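Local atomic coordinates of putative ABC transporter subunit, substrate-binding component (Rhodopseudomonas palustris, PDB entry 4EVQ), a protein that binds 4-hydroxybenzoate and probably delivers such benzoate derivatives, as the solute-binding component, to an ABC transporter. Residues A[336-341]-A[367-372]; A[135-140]-A[343-348]; A[129-134]-A[297-302]; A[69-74]-A[95-100]. All blocks are in the same frame, centred on the assembly; numbering follows the deposited sequence.

Contact 1: residues A[336-341]-A[367-372]; sequences SAAHNP and DEAIGC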
loop_
_atom_site.group_PDB
_atom_site.type_symbol
_atom_site.label_atom_id
_atom_site.label_comp_id
_atom_site.label_asym_id
_atom_site.label_seq_id
_atom_site.Cartn_x
_atom_site.Cartn_y
_atom_site.Cartn_z
ATOM N N SER A 336 -15.213 -3.697 -0.731
ATOM C CA SER A 336 -16.407 -2.890 -0.569
ATOM C C SER A 336 -17.082 -2.716 -1.918
ATOM O O SER A 336 -16.536 -3.111 -2.945
ATOM C CB SER A 336 -16.023 -1.520 -0.015
ATOM O OG SER A 336 -15.307 -0.799 -1.034
ATOM N N ALA A 337 -18.250 -2.068 -1.935
ATOM C CA ALA A 337 -18.949 -1.810 -3.189
ATOM C C ALA A 337 -18.132 -0.934 -4.157
ATOM O O ALA A 337 -18.310 -0.994 -5.353
ATOM C CB ALA A 337 -20.332 -1.156 -2.907
ATOM N N ALA A 338 -17.212 -0.132 -3.616
ATOM C CA ALA A 338 -16.343 0.743 -4.406
ATOM C C ALA A 338 -15.014 0.064 -4.808
ATOM O O ALA A 338 -14.163 0.653 -5.489
ATOM C CB ALA A 338 -16.091 2.008 -3.627
ATOM N N HIS A 339 -14.865 -1.173 -4.396
ATOM C CA HIS A 339 -13.744 -2.033 -4.762
ATOM C C HIS A 339 -12.467 -1.718 -4.008
ATOM O O HIS A 339 -11.361 -1.908 -4.528
ATOM C CB HIS A 339 -13.448 -1.965 -6.260
ATOM C CG HIS A 339 -14.598 -2.392 -7.136
ATOM N ND1 HIS A 339 -14.520 -2.252 -8.500
ATOM C CD2 HIS A 339 -15.803 -2.959 -6.875
ATOM C CE1 HIS A 339 -15.649 -2.696 -9.051
ATOM N NE2 HIS A 339 -16.437 -3.123 -8.088
ATOM N N ASN A 340 -12.613 -1.297 -2.760
ATOM C CA ASN A 340 -11.454 -1.139 -1.867
ATOM C C ASN A 340 -11.479 -2.278 -0.862
ATOM O O ASN A 340 -12.565 -2.740 -0.458
ATOM C CB ASN A 340 -11.567 0.194 -1.136
ATOM C CG ASN A 340 -10.250 0.677 -0.614
ATOM O OD1 ASN A 340 -9.292 0.781 -1.366
ATOM N ND2 ASN A 340 -10.197 0.967 0.661
ATOM N N PRO A 341 -10.328 -2.752 -0.344
ATOM C CA PRO A 341 -10.394 -3.811 0.651
ATOM C C PRO A 341 -11.113 -3.410 1.934
ATOM O O PRO A 341 -11.015 -2.273 2.373
ATOM C CB PRO A 341 -8.919 -4.131 0.963
ATOM C CG PRO A 341 -8.198 -3.664 -0.296
ATOM C CD PRO A 341 -8.916 -2.445 -0.704
ATOM N N ASP A 367 -14.349 1.840 3.648
ATOM C CA ASP A 367 -14.073 3.253 3.405
ATOM C C ASP A 367 -15.337 3.870 2.905
ATOM O O ASP A 367 -16.051 3.264 2.071
ATOM C CB ASP A 367 -12.977 3.429 2.354
ATOM C CG ASP A 367 -12.716 4.899 1.985
ATOM O OD1 ASP A 367 -12.067 5.613 2.790
ATOM O OD2 ASP A 367 -13.132 5.326 0.870
ATOM N N GLU A 368 -15.563 5.101 3.377
ATOM C CA GLU A 368 -16.796 5.816 3.166
ATOM C C GLU A 368 -17.177 6.021 1.735
ATOM O O GLU A 368 -18.346 6.122 1.454
ATOM C CB GLU A 368 -16.765 7.195 3.859
ATOM C CG GLU A 368 -18.018 8.038 3.585
ATOM C CD GLU A 368 -18.107 9.241 4.508
ATOM O OE1 GLU A 368 -19.198 9.854 4.563
ATOM O OE2 GLU A 368 -17.109 9.553 5.204
ATOM N N ALA A 369 -16.200 6.142 0.838
ATOM C CA ALA A 369 -16.434 6.053 -0.624
ATOM C C ALA A 369 -17.346 7.148 -1.159
ATOM O O ALA A 369 -18.097 6.952 -2.125
ATOM C CB ALA A 369 -16.984 4.690 -1.016
ATOM N N ILE A 370 -17.284 8.307 -0.526
ATOM C CA ILE A 370 -18.080 9.450 -0.976
ATOM C C ILE A 370 -17.598 9.880 -2.368
ATOM O O ILE A 370 -16.386 10.135 -2.580
ATOM C CB ILE A 370 -17.963 10.604 0.033
ATOM C CG1 ILE A 370 -18.487 11.926 -0.559
ATOM C CG2 ILE A 370 -16.522 10.771 0.516
ATOM C CD1 ILE A 370 -20.005 11.966 -0.767
ATOM N N GLY A 371 -18.541 9.978 -3.310
ATOM C CA GLY A 371 -18.194 10.279 -4.688
ATOM C C GLY A 371 -18.230 9.076 -5.609
ATOM O O GLY A 371 -18.220 9.247 -6.828
ATOM N N CYS A 372 -18.244 7.872 -5.042
ATOM C CA CYS A 372 -18.332 6.674 -5.855
ATOM C C CYS A 372 -19.780 6.428 -6.221
ATOM O O CYS A 372 -20.628 6.100 -5.363
ATOM C CB CYS A 372 -17.769 5.435 -5.162
ATOM S SG CYS A 372 -17.899 3.962 -6.270
HETATM O O HOH W 1 -15.004 1.648 -0.021
HETATM O O HOH W 2 -12.139 0.267 2.776
#
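Apolar packing between Ala338 and two residues of the C-terminal tail, Ala369 and Cys372, makes most of the direct contact. The methyl CB of Ala338 meets the methyl CB of Ala369 at 3.8 Å, and the same carbon lies 3.8 Å from SG of Cys372. The sulfur stands anti to the backbone N of its residue (chi1 -179°), a torsion that brings it against Ala338 while it closes the disulfide to Cys124. Farther along, the side chains of Asn340 and Asp367 pass at a slant, amide and carboxylate planes 67° apart, and ND2 of Asn340 comes within 4.1 Å of CB of Asp367.

Both segments are irregular loops built on turns: a type I beta turn from Ser336 to His339 faces a tail in which Asp367 forms an Asx turn and a type II turn runs from Ala369 to Cys372. In this periplasmic binding protein fold the tail, beyond the last strand, lies beside the connection between strands 331-334 and 345-351.

Water supplies the polar links. One molecule joins OG of Ser336 to the carbonyl O of Asp367, to which it donates at 2.8 Å. A second accepts from ND2 of Asn340 and from N of Asp367 and donates to O of Pro341. Asn340 OD1 and Asp367 OD1 have partners elsewhere: Arg130 and, by a salt bridge, Arg121.

Contact 2: residues A[135-140]-A[343-348]; sequences NGQIGR and QNFYLR. With SO4 (sulfate ion), chain D.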
loop_
_atom_site.group_PDB
_atom_site.type_symbol
_atom_site.label_atom_id
_atom_site.label_comp_id
_atom_site.label_asym_id
_atom_site.label_seq_id
_atom_site.Cartn_x
_atom_site.Cartn_y
_atom_site.Cartn_z
ATOM N N ASN A 135 -5.514 5.891 1.467
ATOM C CA ASN A 135 -4.674 6.775 2.280
ATOM C C ASN A 135 -5.404 7.369 3.458
ATOM O O ASN A 135 -4.905 7.364 4.568
ATOM C CB ASN A 135 -4.173 7.915 1.391
ATOM C CG ASN A 135 -3.098 7.498 0.395
ATOM O OD1 ASN A 135 -2.343 6.561 0.618
ATOM N ND2 ASN A 135 -3.021 8.234 -0.693
ATOM N N GLY A 136 -6.589 7.914 3.233
ATOM C CA GLY A 136 -7.250 8.605 4.333
ATOM C C GLY A 136 -7.686 7.612 5.391
ATOM O O GLY A 136 -7.610 7.900 6.596
ATOM N N GLN A 137 -8.119 6.433 4.965
ATOM C CA GLN A 137 -8.552 5.448 5.942
ATOM C C GLN A 137 -7.434 4.946 6.861
ATOM O O GLN A 137 -7.595 4.842 8.079
ATOM C CB GLN A 137 -9.259 4.281 5.260
ATOM C CG GLN A 137 -9.952 3.343 6.254
ATOM C CD GLN A 137 -10.866 2.319 5.622
ATOM O OE1 GLN A 137 -10.720 1.959 4.481
ATOM N NE2 GLN A 137 -11.781 1.796 6.429
ATOM N N ILE A 138 -6.268 4.685 6.300
ATOM C CA ILE A 138 -5.178 4.244 7.149
ATOM C C ILE A 138 -4.668 5.408 8.012
ATOM O O ILE A 138 -4.344 5.216 9.167
ATOM C CB ILE A 138 -4.033 3.550 6.370
ATOM C CG1 ILE A 138 -3.117 2.850 7.373
ATOM C CG2 ILE A 138 -3.270 4.498 5.440
ATOM C CD1 ILE A 138 -2.053 1.935 6.731
ATOM N N GLY A 139 -4.659 6.612 7.477
ATOM C CA GLY A 139 -4.294 7.760 8.313
ATOM C C GLY A 139 -5.235 7.933 9.507
ATOM O O GLY A 139 -4.821 8.161 10.637
ATOM N N ARG A 140 -6.532 7.829 9.239
ATOM C CA ARG A 140 -7.543 7.896 10.298
ATOM C C ARG A 140 -7.327 6.823 11.359
ATOM O O ARG A 140 -7.382 7.102 12.561
ATOM C CB ARG A 140 -8.941 7.722 9.742
ATOM C CG ARG A 140 -9.479 8.954 9.086
ATOM C CD ARG A 140 -10.923 8.728 8.740
ATOM N NE ARG A 140 -11.649 9.931 8.432
ATOM C CZ ARG A 140 -12.234 10.698 9.351
ATOM N NH1 ARG A 140 -12.124 10.421 10.621
ATOM N NH2 ARG A 140 -12.901 11.749 8.978
ATOM N N GLN A 343 -10.871 -4.611 5.666
ATOM C CA GLN A 343 -9.874 -5.393 6.343
ATOM C C GLN A 343 -9.526 -4.781 7.699
ATOM O O GLN A 343 -9.712 -3.592 7.906
ATOM C CB GLN A 343 -8.621 -5.471 5.458
ATOM C CG GLN A 343 -7.919 -4.108 5.352
ATOM C CD GLN A 343 -6.870 -4.062 4.252
ATOM O OE1 GLN A 343 -6.277 -5.072 3.929
ATOM N NE2 GLN A 343 -6.687 -2.907 3.687
ATOM N N ASN A 344 -8.981 -5.596 8.570
ATOM C CA ASN A 344 -8.500 -5.115 9.862
ATOM C C ASN A 344 -7.282 -4.210 9.654
ATOM O O ASN A 344 -6.474 -4.415 8.726
ATOM C CB ASN A 344 -8.078 -6.291 10.756
ATOM C CG ASN A 344 -9.239 -7.102 11.305
ATOM O OD1 ASN A 344 -10.360 -6.655 11.397
ATOM N ND2 ASN A 344 -8.905 -8.277 11.803
ATOM N N PHE A 345 -7.125 -3.280 10.580
ATOM C CA PHE A 345 -5.854 -2.588 10.784
ATOM C C PHE A 345 -5.331 -2.943 12.157
ATOM O O PHE A 345 -6.044 -2.860 13.146
ATOM C CB PHE A 345 -5.993 -1.073 10.618
ATOM C CG PHE A 345 -6.271 -0.644 9.211
ATOM C CD1 PHE A 345 -5.226 -0.422 8.316
ATOM C CD2 PHE A 345 -7.564 -0.490 8.764
ATOM C CE1 PHE A 345 -5.458 -0.065 6.986
ATOM C CE2 PHE A 345 -7.782 -0.125 7.443
ATOM C CZ PHE A 345 -6.721 0.119 6.566
ATOM N N TYR A 346 -4.080 -3.351 12.213
ATOM C CA TYR A 346 -3.432 -3.764 13.450
ATOM C C TYR A 346 -2.477 -2.699 13.982
ATOM O O TYR A 346 -1.770 -2.048 13.209
ATOM C CB TYR A 346 -2.644 -5.058 13.192
ATOM C CG TYR A 346 -3.431 -6.125 12.415
ATOM C CD1 TYR A 346 -4.340 -6.959 13.050
ATOM C CD2 TYR A 346 -3.250 -6.305 11.048
ATOM C CE1 TYR A 346 -5.050 -7.924 12.343
ATOM C CE2 TYR A 346 -3.965 -7.265 10.332
ATOM C CZ TYR A 346 -4.858 -8.080 10.996
ATOM O OH TYR A 346 -5.593 -9.060 10.331
ATOM N N LEU A 347 -2.461 -2.540 15.303
ATOM C CA LEU A 347 -1.452 -1.769 15.981
ATOM C C LEU A 347 -0.214 -2.631 16.072
ATOM O O LEU A 347 -0.313 -3.808 16.386
ATOM C CB LEU A 347 -1.946 -1.375 17.385
ATOM C CG LEU A 347 -0.951 -0.590 18.248
ATOM C CD1 LEU A 347 -0.714 0.799 17.650
ATOM C CD2 LEU A 347 -1.498 -0.507 19.695
ATOM N N ARG A 348 0.939 -2.047 15.784
ATOM C CA ARG A 348 2.193 -2.784 15.748
ATOM C C ARG A 348 3.291 -1.995 16.442
ATOM O O ARG A 348 3.228 -0.782 16.514
ATOM C CB ARG A 348 2.657 -3.028 14.309
ATOM C CG ARG A 348 1.508 -3.437 13.381
ATOM C CD ARG A 348 1.928 -3.734 11.980
ATOM N NE ARG A 348 2.747 -2.681 11.396
ATOM C CZ ARG A 348 3.545 -2.853 10.347
ATOM N NH1 ARG A 348 3.548 -4.004 9.707
ATOM N NH2 ARG A 348 4.342 -1.894 9.962
HETATM S S SO4 D . -12.852 11.146 5.105
HETATM O O1 SO4 D . -11.578 10.656 5.650
HETATM O O2 SO4 D . -12.582 11.749 3.813
HETATM O O3 SO4 D . -13.697 9.986 4.850
HETATM O O4 SO4 D . -13.573 12.027 6.027
#
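Ile138, on the first turns of helix 135-148, faces Phe345 of strand 345-351, their CA atoms 7.8 Å apart, and no hydrogen bond joins the two backbones. The side chains of this pair cross at about a right angle. Ile138 sets CG1 anti to its backbone N (chi1 -167°), which brings CB, CG1 and CD1 against the CE1 corner of the phenyl ring; CG1 is 3.8 Å from CE1 of Phe345, and CB and CD1 of Ile138 come nearly as close to that same ring atom. Gln137 reaches the ring at CE2 through its aliphatic part, CG lying 4.3 Å from CE2 of Phe345, while its amide NE2 is held by the carbonyl O of Val365.

Arg140 points elsewhere and grips a sulfate, probably taken from the crystallisation liquor. The ion sits at the edge of the guanidinium, in its plane, and receives two nearly straight bonds: NE to O1 at 2.9 Å (171°) and NH2 to O4 at 3.0 Å. Arg121 also bonds to it.

Through Ile138 and Phe345, helix 135-148 packs on the seven-stranded sheet; Ile138 also meets Leu260 of strand 257-260 and, on neighbouring helix 162-177, Met167, and Phe345 rests on Val259.

Contact 3: residues A[129-134]-A[297-302]; sequences FRTSFA and GQLLDA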
loop_
_atom_site.group_PDB
_atom_site.type_symbol
_atom_site.label_atom_id
_atom_site.label_comp_id
_atom_site.label_asym_id
_atom_site.label_seq_id
_atom_site.Cartn_x
_atom_site.Cartn_y
_atom_site.Cartn_z
ATOM N N PHE A 129 -10.016 -2.043 -9.356
ATOM C CA PHE A 129 -9.960 -2.728 -8.078
ATOM C C PHE A 129 -8.704 -2.335 -7.336
ATOM O O PHE A 129 -7.713 -2.023 -7.982
ATOM C CB PHE A 129 -9.963 -4.243 -8.321
ATOM C CG PHE A 129 -11.181 -4.696 -9.056
ATOM C CD1 PHE A 129 -12.300 -5.015 -8.371
ATOM C CD2 PHE A 129 -11.199 -4.735 -10.417
ATOM C CE1 PHE A 129 -13.459 -5.378 -9.045
ATOM C CE2 PHE A 129 -12.395 -5.116 -11.083
ATOM C CZ PHE A 129 -13.476 -5.429 -10.382
ATOM N N ARG A 130 -8.724 -2.430 -6.032
ATOM C CA ARG A 130 -7.523 -2.144 -5.226
ATOM C C ARG A 130 -7.334 -3.283 -4.250
ATOM O O ARG A 130 -8.270 -3.694 -3.568
ATOM C CB ARG A 130 -7.666 -0.795 -4.534
ATOM C CG ARG A 130 -6.503 -0.401 -3.651
ATOM C CD ARG A 130 -6.204 1.078 -3.652
ATOM N NE ARG A 130 -7.318 1.894 -3.183
ATOM C CZ ARG A 130 -7.333 3.222 -3.269
ATOM N NH1 ARG A 130 -6.287 3.848 -3.798
ATOM N NH2 ARG A 130 -8.372 3.930 -2.818
ATOM N N THR A 131 -6.079 -3.755 -4.118
ATOM C CA THR A 131 -5.753 -4.785 -3.162
ATOM C C THR A 131 -4.968 -4.269 -1.929
ATOM O O THR A 131 -4.581 -5.077 -1.082
ATOM C CB THR A 131 -5.004 -5.945 -3.756
ATOM O OG1 THR A 131 -3.745 -5.490 -4.283
ATOM C CG2 THR A 131 -5.803 -6.659 -4.849
ATOM N N SER A 132 -4.803 -2.964 -1.856
ATOM C CA SER A 132 -3.982 -2.372 -0.810
ATOM C C SER A 132 -4.815 -1.718 0.293
ATOM O O SER A 132 -5.172 -2.413 1.211
ATOM C CB SER A 132 -2.973 -1.460 -1.463
ATOM O OG SER A 132 -3.596 -0.419 -2.179
ATOM N N PHE A 133 -5.122 -0.428 0.169
ATOM C CA PHE A 133 -5.707 0.416 1.210
ATOM C C PHE A 133 -6.017 1.754 0.568
ATOM O O PHE A 133 -5.532 2.047 -0.528
ATOM C CB PHE A 133 -4.742 0.593 2.407
ATOM C CG PHE A 133 -3.504 1.287 1.983
ATOM C CD1 PHE A 133 -2.505 0.576 1.353
ATOM C CD2 PHE A 133 -3.394 2.667 2.035
ATOM C CE1 PHE A 133 -1.442 1.230 0.785
ATOM C CE2 PHE A 133 -2.277 3.305 1.495
ATOM C CZ PHE A 133 -1.346 2.577 0.850
ATOM N N ALA A 134 -6.753 2.597 1.301
ATOM C CA ALA A 134 -6.910 3.986 0.984
ATOM C C ALA A 134 -6.156 4.855 1.981
ATOM O O ALA A 134 -6.230 4.616 3.209
ATOM C CB ALA A 134 -8.388 4.350 0.985
ATOM N N GLY A 297 -2.634 -11.174 -7.428
ATOM C CA GLY A 297 -2.635 -12.467 -8.120
ATOM C C GLY A 297 -3.849 -13.272 -7.751
ATOM O O GLY A 297 -4.514 -13.800 -8.660
ATOM N N GLN A 298 -4.207 -13.369 -6.480
ATOM C CA GLN A 298 -5.420 -14.111 -6.125
ATOM C C GLN A 298 -6.688 -13.499 -6.708
ATOM O O GLN A 298 -7.632 -14.227 -7.129
ATOM C CB GLN A 298 -5.563 -14.196 -4.612
ATOM C CG GLN A 298 -4.395 -14.824 -3.884
ATOM C CD GLN A 298 -4.851 -15.440 -2.574
ATOM O OE1 GLN A 298 -5.413 -16.547 -2.546
ATOM N NE2 GLN A 298 -4.598 -14.755 -1.481
ATOM N N LEU A 299 -6.788 -12.183 -6.722
ATOM C CA LEU A 299 -7.966 -11.526 -7.243
ATOM C C LEU A 299 -8.072 -11.764 -8.750
ATOM O O LEU A 299 -9.165 -12.075 -9.275
ATOM C CB LEU A 299 -7.879 -10.035 -6.932
ATOM C CG LEU A 299 -9.107 -9.218 -7.304
ATOM C CD1 LEU A 299 -10.357 -9.694 -6.541
ATOM C CD2 LEU A 299 -8.871 -7.724 -7.099
ATOM N N LEU A 300 -6.970 -11.611 -9.479
ATOM C CA LEU A 300 -6.976 -11.893 -10.897
ATOM C C LEU A 300 -7.311 -13.325 -11.144
ATOM O O LEU A 300 -8.088 -13.612 -12.087
ATOM C CB LEU A 300 -5.616 -11.526 -11.500
ATOM C CG LEU A 300 -5.529 -11.707 -13.029
ATOM C CD1 LEU A 300 -6.629 -10.936 -13.739
ATOM C CD2 LEU A 300 -4.166 -11.271 -13.535
ATOM N N ASP A 301 -6.781 -14.265 -10.385
ATOM C CA ASP A 301 -7.109 -15.673 -10.565
ATOM C C ASP A 301 -8.606 -15.888 -10.441
ATOM O O ASP A 301 -9.187 -16.651 -11.231
ATOM C CB ASP A 301 -6.353 -16.488 -9.483
ATOM C CG ASP A 301 -6.127 -17.958 -9.851
ATOM O OD1 ASP A 301 -6.308 -18.358 -10.990
ATOM O OD2 ASP A 301 -5.666 -18.689 -8.950
ATOM N N ALA A 302 -9.252 -15.248 -9.485
ATOM C CA ALA A 302 -10.683 -15.391 -9.292
ATOM C C ALA A 302 -11.422 -14.923 -10.538
ATOM O O ALA A 302 -12.408 -15.573 -10.998
ATOM C CB ALA A 302 -11.138 -14.620 -8.078
#
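The phenyl ring of Phe129 is approached obliquely by Leu299, whose methyl CD2 comes closest not to the ring but to CB of Phe129, at 3.8 Å. Beyond these two segments the ring packs against Asn318, Met321 and Ala322 of helix 314-322 and stacks with His339. The second flat group, the guanidinium of Arg130, takes no part in the contact with the helix; over one face, offset toward the rim, lie the carbonyl O of Phe133, 3.2 Å above the plane, and CA of Ala134. Its nitrogens are held by Ala114, Ala116, Thr120 and Asn340, so this buried charge is amply supplied with acceptors.

Leu299 carries the contact from the helix side. Its CG is anti to the backbone N (chi1 -175°), directing the branch off helix 288-306 toward the strand, and one methyl, CD2, serves both partners: besides CB of Phe129 it touches CG2 of Thr131 at 4.0 Å. The side chains of Thr131 and Leu299 meet at a slant. Thr131 turns its methyl to the leucine, while its hydroxyl OG1 has its strongest polar partner in Gln292 of the same helix. Met321 and Ala324 also adjoin Leu299, and the whole contact is buried.

Strand 128-130 is an outermost strand of the six-stranded sheet, and helix 288-306 covers it there in the layered alpha/beta manner of periplasmic binding proteins. The chain then leaves the strand toward the interdomain cleft, where Phe133 touches the bound p-hydroxybenzoic acid.

Contact 4: residues A[69-74]-A[95-100]; sequences KATELT and AMAMVK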
loop_
_atom_site.group_PDB
_atom_site.type_symbol
_atom_site.label_atom_id
_atom_site.label_comp_id
_atom_site.label_asym_id
_atom_site.label_seq_id
_atom_site.Cartn_x
_atom_site.Cartn_y
_atom_site.Cartn_z
ATOM N N LYS A 69 5.012 11.109 -16.640
ATOM C CA LYS A 69 5.083 10.036 -17.633
ATOM C C LYS A 69 3.918 9.079 -17.595
ATOM O O LYS A 69 3.842 8.163 -18.418
ATOM C CB LYS A 69 6.383 9.265 -17.460
ATOM C CG LYS A 69 7.612 10.164 -17.615
ATOM C CD LYS A 69 8.874 9.355 -17.684
ATOM C CE LYS A 69 10.037 10.189 -18.213
ATOM N NZ LYS A 69 11.303 9.417 -18.307
ATOM N N ALA A 70 3.041 9.223 -16.601
ATOM C CA ALA A 70 2.033 8.230 -16.333
ATOM C C ALA A 70 1.079 8.034 -17.492
ATOM O O ALA A 70 0.757 6.904 -17.822
ATOM C CB ALA A 70 1.259 8.587 -15.064
ATOM N N THR A 71 0.622 9.110 -18.114
ATOM C CA THR A 71 -0.326 8.956 -19.240
ATOM C C THR A 71 0.287 8.195 -20.395
ATOM O O THR A 71 -0.317 7.283 -20.945
ATOM C CB THR A 71 -0.802 10.317 -19.699
ATOM O OG1 THR A 71 -1.603 10.866 -18.634
ATOM C CG2 THR A 71 -1.645 10.258 -20.992
ATOM N N GLU A 72 1.508 8.552 -20.756
ATOM C CA GLU A 72 2.128 7.932 -21.921
ATOM C C GLU A 72 2.477 6.467 -21.661
ATOM O O GLU A 72 2.331 5.621 -22.536
ATOM C CB GLU A 72 3.348 8.753 -22.361
ATOM C CG GLU A 72 4.518 8.679 -21.402
ATOM C CD GLU A 72 5.612 9.717 -21.626
ATOM O OE1 GLU A 72 5.412 10.908 -21.273
ATOM O OE2 GLU A 72 6.710 9.329 -22.094
ATOM N N LEU A 73 2.895 6.140 -20.445
ATOM C CA LEU A 73 3.217 4.750 -20.106
ATOM C C LEU A 73 1.979 3.881 -20.010
ATOM O O LEU A 73 1.970 2.745 -20.501
ATOM C CB LEU A 73 4.072 4.681 -18.846
ATOM C CG LEU A 73 5.439 5.353 -19.013
ATOM C CD1 LEU A 73 6.153 5.303 -17.699
ATOM C CD2 LEU A 73 6.276 4.681 -20.122
ATOM N N THR A 74 0.906 4.421 -19.444
ATOM C CA THR A 74 -0.355 3.692 -19.390
ATOM C C THR A 74 -0.910 3.442 -20.791
ATOM O O THR A 74 -1.344 2.339 -21.105
ATOM C CB THR A 74 -1.381 4.460 -18.558
ATOM O OG1 THR A 74 -0.867 4.662 -17.244
ATOM C CG2 THR A 74 -2.669 3.677 -18.421
ATOM N N ALA A 95 -0.603 6.672 -10.109
ATOM C CA ALA A 95 -1.788 5.828 -10.128
ATOM C C ALA A 95 -3.045 6.565 -10.490
ATOM O O ALA A 95 -3.895 6.006 -11.216
ATOM C CB ALA A 95 -1.962 5.135 -8.804
HETATM N N MSE A 96 -3.213 7.796 -10.043
HETATM C CA MSE A 96 -4.456 8.483 -10.374
HETATM C C MSE A 96 -4.515 8.812 -11.879
HETATM O O MSE A 96 -5.585 8.771 -12.507
HETATM C CB MSE A 96 -4.673 9.717 -9.493
HETATM C CG MSE A 96 -3.716 10.816 -9.697
HETATM SE SE MSE A 96 -4.168 12.269 -8.469
HETATM C CE MSE A 96 -3.685 11.483 -6.783
ATOM N N ALA A 97 -3.374 9.083 -12.486
ATOM C CA ALA A 97 -3.346 9.322 -13.923
ATOM C C ALA A 97 -3.586 8.026 -14.677
ATOM O O ALA A 97 -4.261 8.021 -15.726
ATOM C CB ALA A 97 -1.991 9.917 -14.278
HETATM N N MSE A 98 -3.066 6.931 -14.163
HETATM C CA MSE A 98 -3.268 5.614 -14.789
HETATM C C MSE A 98 -4.722 5.240 -14.730
HETATM O O MSE A 98 -5.292 4.805 -15.746
HETATM C CB MSE A 98 -2.412 4.564 -14.051
HETATM C CG MSE A 98 -2.423 3.202 -14.669
HETATM SE SE MSE A 98 -1.935 1.764 -13.444
HETATM C CE MSE A 98 -3.651 1.671 -12.560
ATOM N N VAL A 99 -5.346 5.347 -13.576
ATOM C CA VAL A 99 -6.740 4.962 -13.417
ATOM C C VAL A 99 -7.653 5.858 -14.233
ATOM O O VAL A 99 -8.652 5.372 -14.760
ATOM C CB VAL A 99 -7.134 4.998 -11.928
ATOM C CG1 VAL A 99 -8.652 4.888 -11.759
ATOM C CG2 VAL A 99 -6.442 3.907 -11.195
ATOM N N LYS A 100 -7.303 7.123 -14.432
ATOM C CA LYS A 100 -8.138 8.008 -15.220
ATOM C C LYS A 100 -8.300 7.440 -16.624
ATOM O O LYS A 100 -9.386 7.505 -17.218
ATOM C CB LYS A 100 -7.548 9.420 -15.272
ATOM C CG LYS A 100 -8.360 10.399 -16.047
ATOM C CD LYS A 100 -7.797 11.833 -15.899
ATOM C CE LYS A 100 -8.676 12.843 -16.683
ATOM N NZ LYS A 100 -8.209 14.236 -16.459
HETATM O O HOH W 3 -4.171 10.302 -17.310
#
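Ala97 opens the contact from helix 95-100, its methyl CB meeting CB of Ala70 at 3.6 Å. The CA atoms of this pair are 6.0 Å apart, a close approach that their small side chains permit. At the margin, the carbonyl O of Ala97 receives a bond of 2.8 Å from a water that also joins OG1 of Thr71. The segment axes pass 8.4 Å apart at a crossing angle of -42°, so the helices run roughly the same way, as expected of neighbouring helices on one face of the alpha/beta domain, whose sheet is mostly parallel; both meet Leu22 of strand 17-23, through Thr74 and Met98.

Next comes Met98, a selenomethionine. Its CG, anti to the backbone N (chi1 -174°), passes across Thr74 at about a right angle, 3.3 Å from OG1 and 3.8 Å from CG2 of that threonine, and the chain then bends at chi3, carrying the selenium off from helix 69-74. The Thr74 hydroxyl donates to O of Ala70 at 2.8 Å, from the face of the carbonyl plane opposite to that used by N of Thr74. An alanine in place of Thr74 would strip the contact from CG of Met98 and would probably open a gap there, with Ala70 O keeping only its helical bond within this segment.

In the fold
Contacts 2 and 3 are buried, and contact 4 too is largely closed off, though exposed Thr71 lies at its margin; contact 1 is only partly buried. Contacts 3 and 4 both belong to the six-stranded domain, covering its sheet with helices, while contact 2 does the same for the seven-stranded one. Contacts 2 and 3 also touch, Gln343 bonding to Ser132, and strand 128-130 leads directly into helix 135-148. Contact 1 touches both, through Arg130 and Gln137, and its chemistry is mixed: methyl and sulfur packing, water bridges and a disulfide, against almost purely apolar packing in contacts 2 and 3. Contact 4 touches none of the others.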